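PDB 5E7G: IPT/TIG domain-containing protein BACOVA_02650 from Bacteroides ovatus, which binds xyloglucan at the cell surface, probably capturing the polysaccharide before it is transported into the periplasm for degradation. Local coordinates for residues G117-V122 / T166-A171; Q131-S136 / Q151-Y156; T369-Q374 / A434-S439. All coordinates share one frame; numbering follows the deposited sequence.

Interaction 1. Residues G117-V122 / T166-A171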
loop_
_atom_site.group_PDB
_atom_site.type_symbol
_atom_site.label_atom_id
_atom_site.label_comp_id
_atom_site.label_asym_id
_atom_site.label_seq_id
_atom_site.Cartn_x
_atom_site.Cartn_y
_atom_site.Cartn_z
ATOM N N GLY A 117 19.958 -14.693 -14.103
ATOM C CA GLY A 117 20.965 -15.228 -13.206
ATOM C C GLY A 117 20.784 -14.783 -11.767
ATOM O O GLY A 117 21.408 -15.331 -10.856
ATOM N N ASP A 118 19.936 -13.783 -11.554
ATOM C CA ASP A 118 19.661 -13.311 -10.204
ATOM C C ASP A 118 18.850 -14.356 -9.460
ATOM O O ASP A 118 18.093 -15.120 -10.065
ATOM C CB ASP A 118 18.914 -11.974 -10.218
ATOM C CG ASP A 118 19.774 -10.824 -10.714
ATOM O OD1 ASP A 118 21.005 -10.995 -10.833
ATOM O OD2 ASP A 118 19.210 -9.739 -10.974
ATOM N N GLN A 119 19.028 -14.392 -8.146
ATOM C CA GLN A 119 18.258 -15.284 -7.295
ATOM C C GLN A 119 16.982 -14.599 -6.821
ATOM O O GLN A 119 16.996 -13.425 -6.442
ATOM C CB GLN A 119 19.085 -15.738 -6.090
ATOM C CG GLN A 119 19.411 -17.231 -6.087
ATOM C CD GLN A 119 19.885 -17.727 -4.728
ATOM O OE1 GLN A 119 19.639 -17.096 -3.699
ATOM N NE2 GLN A 119 20.564 -18.870 -4.722
ATOM N N MET A 120 15.883 -15.345 -6.867
ATOM C CA MET A 120 14.614 -14.920 -6.283
ATOM C C MET A 120 14.001 -16.088 -5.509
ATOM O O MET A 120 14.407 -17.234 -5.683
ATOM C CB MET A 120 13.650 -14.435 -7.368
ATOM C CG MET A 120 12.933 -15.545 -8.099
ATOM S SD MET A 120 12.021 -14.961 -9.539
ATOM C CE MET A 120 13.351 -14.781 -10.717
ATOM N N THR A 121 13.018 -15.801 -4.661
ATOM C CA THR A 121 12.432 -16.834 -3.819
ATOM C C THR A 121 10.917 -16.835 -3.920
ATOM O O THR A 121 10.255 -15.841 -3.613
ATOM C CB THR A 121 12.845 -16.653 -2.349
ATOM O OG1 THR A 121 14.267 -16.579 -2.257
ATOM C CG2 THR A 121 12.354 -17.818 -1.505
ATOM N N VAL A 122 10.374 -17.963 -4.365
ATOM C CA VAL A 122 8.935 -18.160 -4.394
ATOM C C VAL A 122 8.489 -18.580 -3.003
ATOM O O VAL A 122 9.056 -19.501 -2.418
ATOM C CB VAL A 122 8.516 -19.224 -5.427
ATOM C CG1 VAL A 122 7.008 -19.389 -5.445
ATOM C CG2 VAL A 122 9.026 -18.850 -6.809
ATOM N N THR A 166 13.737 -21.493 -3.806
ATOM C CA THR A 166 14.778 -20.578 -4.253
ATOM C C THR A 166 15.238 -20.989 -5.641
ATOM O O THR A 166 15.542 -22.159 -5.877
ATOM C CB THR A 166 15.965 -20.562 -3.297
ATOM O OG1 THR A 166 15.518 -20.141 -2.004
ATOM C CG2 THR A 166 17.036 -19.608 -3.787
ATOM N N LEU A 167 15.283 -20.025 -6.557
ATOM C CA LEU A 167 15.605 -20.308 -7.950
ATOM C C LEU A 167 16.428 -19.180 -8.586
ATOM O O LEU A 167 16.533 -18.081 -8.034
ATOM C CB LEU A 167 14.315 -20.552 -8.742
ATOM C CG LEU A 167 13.319 -19.397 -8.851
ATOM C CD1 LEU A 167 13.648 -18.498 -10.039
ATOM C CD2 LEU A 167 11.892 -19.924 -8.967
ATOM N N THR A 168 17.025 -19.470 -9.742
ATOM C CA THR A 168 17.786 -18.475 -10.488
ATOM C C THR A 168 17.025 -18.117 -11.761
ATOM O O THR A 168 16.388 -18.973 -12.381
ATOM C CB THR A 168 19.212 -18.977 -10.838
ATOM O OG1 THR A 168 19.139 -19.993 -11.845
ATOM C CG2 THR A 168 19.905 -19.529 -9.593
ATOM N N ALA A 169 17.085 -16.841 -12.131
ATOM C CA ALA A 169 16.303 -16.318 -13.245
ATOM C C ALA A 169 16.899 -16.724 -14.593
ATOM O O ALA A 169 18.111 -16.631 -14.789
ATOM C CB ALA A 169 16.216 -14.808 -13.152
ATOM N N PRO A 170 16.045 -17.150 -15.537
ATOM C CA PRO A 170 16.531 -17.554 -16.862
ATOM C C PRO A 170 17.039 -16.381 -17.701
ATOM O O PRO A 170 16.833 -15.226 -17.332
ATOM C CB PRO A 170 15.296 -18.185 -17.512
ATOM C CG PRO A 170 14.143 -17.535 -16.847
ATOM C CD PRO A 170 14.579 -17.258 -15.434
ATOM N N ALA A 171 17.711 -16.690 -18.808
ATOM C CA ALA A 171 18.102 -15.679 -19.786
ATOM C C ALA A 171 16.877 -15.250 -20.575
ATOM O O ALA A 171 15.915 -16.011 -20.691
ATOM C CB ALA A 171 19.171 -16.217 -20.716
#
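Antiparallel strand pairing in the second IPT/TIG domain brings Met120 opposite Leu167, where strands 119-125 and 164-168 run side by side. The two residues form a hydrogen-bonded pair: Met120 N gives its hydrogen to Leu167 O at 3.0 Å, and Leu167 N returns one to Met120 O at 3.1 Å. Beyond the strand ends the backbone pairing persists, with Ala169 N reaching Asp118 O at 2.9 Å and Gly117 N reaching Ala169 O at 2.8 Å. Glycine suits position 117, whose positive phi of 98° would press a side chain against the preceding carbonyl. On the buried face, Met120 CG packs on Leu167 CD1 at 3.6 Å. The flexible methionine chain then bends at chi3 (79°), which carries CE across to Ala169 CB, 3.8 Å away. Leu167 splits its methyls, since CD2 turns instead to Val122 CG2 (3.7 Å). Were Met120 cut back to alanine, Leu167 CD1 and Ala169 CB would probably lose their shared neighbour and face a gap. The other face is more polar: Thr166 CG2 lies against the amide end of Gln119, 3.5 Å from CD. Apolar side chains facing in, with threonine and glutamine facing out, fit the alternation expected of a strand pair in an immunoglobulin-like beta sandwich.

Interaction 2. Residues Q131-S136 / Q151-Y156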
loop_
_atom_site.group_PDB
_atom_site.type_symbol
_atom_site.label_atom_id
_atom_site.label_comp_id
_atom_site.label_asym_id
_atom_site.label_seq_id
_atom_site.Cartn_x
_atom_site.Cartn_y
_atom_site.Cartn_z
ATOM N N GLN A 131 7.535 -30.762 -9.927
ATOM C CA GLN A 131 8.004 -31.367 -11.169
ATOM C C GLN A 131 8.761 -30.349 -12.026
ATOM O O GLN A 131 9.882 -30.609 -12.468
ATOM C CB GLN A 131 6.820 -31.944 -11.948
ATOM C CG GLN A 131 6.111 -33.080 -11.221
ATOM C CD GLN A 131 4.818 -33.489 -11.893
ATOM O OE1 GLN A 131 4.299 -32.778 -12.757
ATOM N NE2 GLN A 131 4.286 -34.641 -11.497
ATOM N N ALA A 132 8.145 -29.191 -12.246
ATOM C CA ALA A 132 8.738 -28.141 -13.067
ATOM C C ALA A 132 8.400 -26.751 -12.532
ATOM O O ALA A 132 7.443 -26.574 -11.775
ATOM C CB ALA A 132 8.267 -28.278 -14.505
ATOM N N VAL A 133 9.206 -25.770 -12.925
ATOM C CA VAL A 133 8.915 -24.368 -12.649
ATOM C C VAL A 133 9.162 -23.549 -13.910
ATOM O O VAL A 133 10.220 -23.666 -14.527
ATOM C CB VAL A 133 9.774 -23.808 -11.503
ATOM C CG1 VAL A 133 9.304 -22.409 -11.133
ATOM C CG2 VAL A 133 9.714 -24.724 -10.291
ATOM N N TYR A 134 8.186 -22.727 -14.292
ATOM C CA TYR A 134 8.297 -21.952 -15.523
ATOM C C TYR A 134 7.619 -20.585 -15.449
ATOM O O TYR A 134 6.706 -20.361 -14.648
ATOM C CB TYR A 134 7.718 -22.752 -16.699
ATOM C CG TYR A 134 6.221 -23.004 -16.657
ATOM C CD1 TYR A 134 5.323 -22.055 -17.122
ATOM C CD2 TYR A 134 5.710 -24.209 -16.192
ATOM C CE1 TYR A 134 3.962 -22.287 -17.102
ATOM C CE2 TYR A 134 4.348 -24.449 -16.172
ATOM C CZ TYR A 134 3.479 -23.486 -16.628
ATOM O OH TYR A 134 2.122 -23.721 -16.609
ATOM N N LEU A 135 8.103 -19.677 -16.293
ATOM C CA LEU A 135 7.490 -18.374 -16.498
ATOM C C LEU A 135 6.678 -18.419 -17.782
ATOM O O LEU A 135 7.058 -19.107 -18.727
ATOM C CB LEU A 135 8.550 -17.278 -16.585
ATOM C CG LEU A 135 9.518 -17.180 -15.411
ATOM C CD1 LEU A 135 10.635 -16.205 -15.735
ATOM C CD2 LEU A 135 8.769 -16.754 -14.157
ATOM N N SER A 136 5.567 -17.693 -17.821
ATOM C CA SER A 136 4.724 -17.665 -19.011
ATOM C C SER A 136 3.967 -16.349 -19.132
ATOM O O SER A 136 3.606 -15.727 -18.134
ATOM C CB SER A 136 3.737 -18.832 -18.991
ATOM O OG SER A 136 2.959 -18.863 -20.178
ATOM N N GLN A 151 8.981 -20.410 -20.280
ATOM C CA GLN A 151 10.391 -20.156 -20.032
ATOM C C GLN A 151 10.845 -21.017 -18.853
ATOM O O GLN A 151 10.766 -20.600 -17.698
ATOM C CB GLN A 151 10.601 -18.667 -19.750
ATOM C CG GLN A 151 11.917 -18.096 -20.204
ATOM C CD GLN A 151 11.913 -16.580 -20.151
ATOM O OE1 GLN A 151 12.649 -15.976 -19.372
ATOM N NE2 GLN A 151 11.069 -15.956 -20.973
ATOM N N GLU A 152 11.297 -22.230 -19.152
ATOM C CA GLU A 152 11.632 -23.199 -18.115
ATOM C C GLU A 152 12.685 -22.658 -17.157
ATOM O O GLU A 152 13.691 -22.091 -17.581
ATOM C CB GLU A 152 12.135 -24.500 -18.742
ATOM C CG GLU A 152 11.873 -25.737 -17.898
ATOM C CD GLU A 152 10.421 -26.197 -17.949
ATOM O OE1 GLU A 152 9.648 -25.681 -18.785
ATOM O OE2 GLU A 152 10.049 -27.082 -17.149
ATOM N N ILE A 153 12.436 -22.830 -15.861
ATOM C CA ILE A 153 13.419 -22.520 -14.831
ATOM C C ILE A 153 14.069 -23.833 -14.415
ATOM O O ILE A 153 13.444 -24.659 -13.751
ATOM C CB ILE A 153 12.780 -21.803 -13.621
ATOM C CG1 ILE A 153 12.168 -20.473 -14.072
ATOM C CG2 ILE A 153 13.816 -21.561 -12.522
ATOM C CD1 ILE A 153 11.333 -19.767 -13.019
ATOM N N THR A 154 15.321 -24.016 -14.826
ATOM C CA THR A 154 16.027 -25.287 -14.663
ATOM C C THR A 154 16.677 -25.421 -13.291
ATOM O O THR A 154 16.743 -26.515 -12.728
ATOM C CB THR A 154 17.137 -25.455 -15.725
ATOM O OG1 THR A 154 18.254 -24.623 -15.386
ATOM C CG2 THR A 154 16.625 -25.090 -17.115
ATOM N N ASN A 155 17.185 -24.305 -12.777
ATOM C CA ASN A 155 17.835 -24.281 -11.476
ATOM C C ASN A 155 16.900 -23.770 -10.377
ATOM O O ASN A 155 16.652 -22.569 -10.266
ATOM C CB ASN A 155 19.096 -23.416 -11.537
ATOM C CG ASN A 155 19.901 -23.476 -10.256
ATOM O OD1 ASN A 155 19.734 -24.392 -9.451
ATOM N ND2 ASN A 155 20.779 -22.498 -10.060
ATOM N N TYR A 156 16.372 -24.690 -9.574
ATOM C CA TYR A 156 15.574 -24.322 -8.413
ATOM C C TYR A 156 15.785 -25.340 -7.302
ATOM O O TYR A 156 16.112 -26.493 -7.573
ATOM C CB TYR A 156 14.091 -24.223 -8.777
ATOM C CG TYR A 156 13.478 -25.524 -9.257
ATOM C CD1 TYR A 156 13.087 -26.507 -8.355
ATOM C CD2 TYR A 156 13.282 -25.766 -10.612
ATOM C CE1 TYR A 156 12.529 -27.694 -8.787
ATOM C CE2 TYR A 156 12.719 -26.955 -11.052
ATOM C CZ TYR A 156 12.345 -27.914 -10.134
ATOM O OH TYR A 156 11.786 -29.096 -10.561
#
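Ile153 enters the contact at its CB, which sits 3.3 Å from Val133 O, the same carbonyl that accepts the hydrogen of Ile153 N at 2.7 Å. CG1 passes alongside that oxygen. With CG1 set anti to the carbonyl carbon (chi1 -61°) and the chain extended, CD1 ends between Val133 CG1, at 3.8 Å, and Leu135 CG, at 4.0 Å. Isoleucine suits the place, its extended CG1-CD1 arm putting a methyl against both aliphatic neighbours, while Leu167 touches it from the other sheet. The short strand 151-152 forms the edge of one antiparallel sheet of the immunoglobulin-like IPT/TIG fold, flanking 130-136, and the chain then crosses to the other sheet, where Tyr156 begins strand 156-158. Leu135 and Gln151 exchange two backbone hydrogen bonds. The Tyr156 ring receives Val133 CG2 over one face in a CH-pi contact, 3.8 Å from the centroid and displaced toward the rim. Tyrosine adds a polar tip to this apolar surface: OH makes a weak hydrogen bond to Gln131 O at 3.1 Å. Glu152 folds its carboxylate back over the sheet, putting OE2 3.4 Å from Ala132 CB, while OE1 forms a salt bridge with Arg146.

Interaction 3. Residues T369-Q374 / A434-S439. With XYS (alpha-D-xylopyranose), chain B.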
loop_
_atom_site.group_PDB
_atom_site.type_symbol
_atom_site.label_atom_id
_atom_site.label_comp_id
_atom_site.label_asym_id
_atom_site.label_seq_id
_atom_site.Cartn_x
_atom_site.Cartn_y
_atom_site.Cartn_z
ATOM N N THR A 369 0.921 26.929 24.801
ATOM C CA THR A 369 -0.212 26.424 25.565
ATOM C C THR A 369 -1.105 27.585 25.978
ATOM O O THR A 369 -0.679 28.475 26.718
ATOM C CB THR A 369 0.247 25.645 26.815
ATOM O OG1 THR A 369 1.257 24.696 26.454
ATOM C CG2 THR A 369 -0.923 24.911 27.445
ATOM N N GLY A 370 -2.336 27.573 25.478
ATOM C CA GLY A 370 -3.312 28.604 25.787
ATOM C C GLY A 370 -3.817 29.310 24.546
ATOM O O GLY A 370 -5.012 29.277 24.254
ATOM N N PRO A 371 -2.909 29.965 23.810
ATOM C CA PRO A 371 -3.288 30.716 22.611
ATOM C C PRO A 371 -3.965 29.848 21.557
ATOM O O PRO A 371 -3.566 28.701 21.346
ATOM C CB PRO A 371 -1.949 31.256 22.099
ATOM C CG PRO A 371 -1.090 31.321 23.298
ATOM C CD PRO A 371 -1.481 30.139 24.132
ATOM N N VAL A 372 -4.990 30.397 20.912
ATOM C CA VAL A 372 -5.722 29.685 19.876
ATOM C C VAL A 372 -6.087 30.645 18.756
ATOM O O VAL A 372 -6.008 31.866 18.923
ATOM C CB VAL A 372 -7.009 29.029 20.426
ATOM C CG1 VAL A 372 -6.672 27.929 21.435
ATOM C CG2 VAL A 372 -7.918 30.088 21.051
ATOM N N PHE A 373 -6.494 30.088 17.620
ATOM C CA PHE A 373 -6.870 30.883 16.457
ATOM C C PHE A 373 -8.329 30.691 16.087
ATOM O O PHE A 373 -8.882 29.601 16.244
ATOM C CB PHE A 373 -6.002 30.526 15.256
ATOM C CG PHE A 373 -4.569 30.928 15.407
ATOM C CD1 PHE A 373 -4.154 32.201 15.064
ATOM C CD2 PHE A 373 -3.639 30.035 15.896
ATOM C CE1 PHE A 373 -2.832 32.571 15.205
ATOM C CE2 PHE A 373 -2.318 30.400 16.035
ATOM C CZ PHE A 373 -1.915 31.672 15.690
ATOM N N GLN A 374 -8.937 31.766 15.598
ATOM C CA GLN A 374 -10.259 31.714 14.989
ATOM C C GLN A 374 -10.162 32.056 13.507
ATOM O O GLN A 374 -9.518 33.036 13.133
ATOM C CB GLN A 374 -11.217 32.682 15.684
ATOM C CG GLN A 374 -12.600 32.775 15.034
ATOM C CD GLN A 374 -13.480 33.838 15.661
ATOM O OE1 GLN A 374 -12.992 34.826 16.209
ATOM N NE2 GLN A 374 -14.789 33.642 15.578
ATOM N N ALA A 434 -6.210 35.804 16.646
ATOM C CA ALA A 434 -5.452 35.143 17.704
ATOM C C ALA A 434 -5.887 35.646 19.084
ATOM O O ALA A 434 -5.985 36.852 19.315
ATOM C CB ALA A 434 -3.964 35.368 17.507
ATOM N N THR A 435 -6.136 34.713 19.996
ATOM C CA THR A 435 -6.549 35.043 21.356
ATOM C C THR A 435 -5.910 34.065 22.330
ATOM O O THR A 435 -5.353 33.053 21.906
ATOM C CB THR A 435 -8.077 34.982 21.518
ATOM O OG1 THR A 435 -8.515 33.635 21.315
ATOM C CG2 THR A 435 -8.769 35.906 20.517
ATOM N N ASN A 436 -6.001 34.369 23.627
ATOM C CA ASN A 436 -5.482 33.491 24.676
ATOM C C ASN A 436 -6.490 33.291 25.817
ATOM O O ASN A 436 -6.482 34.034 26.798
ATOM C CB ASN A 436 -4.166 34.048 25.231
ATOM C CG ASN A 436 -3.467 33.079 26.172
ATOM O OD1 ASN A 436 -3.734 31.877 26.161
ATOM N ND2 ASN A 436 -2.566 33.600 26.989
ATOM N N PRO A 437 -7.369 32.284 25.689
ATOM C CA PRO A 437 -8.278 31.933 26.788
ATOM C C PRO A 437 -7.587 31.170 27.916
ATOM O O PRO A 437 -8.241 30.775 28.883
ATOM C CB PRO A 437 -9.328 31.049 26.105
ATOM C CG PRO A 437 -8.617 30.456 24.949
ATOM C CD PRO A 437 -7.664 31.514 24.469
ATOM N N GLY A 438 -6.280 30.964 27.790
ATOM C CA GLY A 438 -5.529 30.174 28.750
ATOM C C GLY A 438 -5.284 30.887 30.068
ATOM O O GLY A 438 -5.269 32.120 30.138
ATOM N N SER A 439 -5.077 30.093 31.114
ATOM C CA SER A 439 -4.890 30.615 32.465
ATOM C C SER A 439 -3.519 31.277 32.626
ATOM O O SER A 439 -3.380 32.248 33.370
ATOM C CB SER A 439 -5.064 29.487 33.491
ATOM O OG SER A 439 -4.432 28.293 33.059
HETATM C C1 XYS B . -15.867 40.499 16.007
HETATM C C2 XYS B . -16.965 39.495 16.236
HETATM C C3 XYS B . -16.436 38.337 17.010
HETATM C C4 XYS B . -15.135 37.800 16.497
HETATM C C5 XYS B . -14.129 38.834 15.974
HETATM O O2 XYS B . -18.040 40.123 16.963
HETATM O O3 XYS B . -17.409 37.251 16.983
HETATM O O4 XYS B . -14.508 37.077 17.566
HETATM O O5 XYS B . -14.755 39.933 15.217
HETATM O O HOH W 1 -9.239 32.786 18.827
#
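The Phe373 ring meets Ala434 obliquely, CE1 lying 3.8 Å from the alanine CB, and makes a T-shaped (edge-to-face) pair with Phe448 of strand 442-455. It sits where strands 372-377 and 429-436 pair antiparallel in the xyloglucan-binding domain, a beta sandwich. Alanine suits its place here, since its single methyl leaves room for the ring. The second flat group, the Asn436 carboxamide, lies side by side with Pro371, with OD1 3.5 Å from Pro371 CD. OD1 also accepts from Gly438 N at 3.2 Å, closing an Asx turn, although the donor stands 62° out of the amide plane; ND2 is held by Ser326 O. Val372 and Thr435 form the hydrogen-bonded pair, Val372 N to Thr435 O at 2.9 Å and Thr435 N to Val372 O at 3.0 Å. Their side chains share the face turned away from Phe373: Val372 CG2 touches both Thr435 OG1 and Pro437 CD, and a water 2.7 Å from Thr435 OG1 donates a weak bond to Val372 O. Beyond the strands the backbones close up around two glycines. At Gly370 (phi 122°) a side chain would press on the preceding carbonyl and on Asn436 OD1, so glycine suits the place, and a CB on Gly438 would run into Gly370 CA. At the other end of 369-374, Gln374 reaches the bound glycan. Its CG is anti to the backbone N (chi1 175°) and the chain stays extended, so that OE1 accepts a hydrogen bond from O4 of the xylose at 3.0 Å.

In the fold
Interactions 1 and 2 lie in one IPT/TIG domain, their centres about 10 Å apart: interaction 1 within one sheet, interaction 2 at the edge of the other and, through Tyr156, across to the first. Asn155 O probably accepts a hydrogen bond from Thr168 N, and Ile153 and Tyr156 pack on Leu167, so the two share an apolar interior. Interaction 3 stands apart, its centre about 62 and 68 Å from theirs, in the xyloglucan-binding domain. All three are partly buried, with apolar residues inside; polar ends turn toward the surface at Gln119 and Glu152, but toward the ligand at Gln374. Interaction 3 thus reaches the glycan itself, and its loop ends are glycine- and proline-rich.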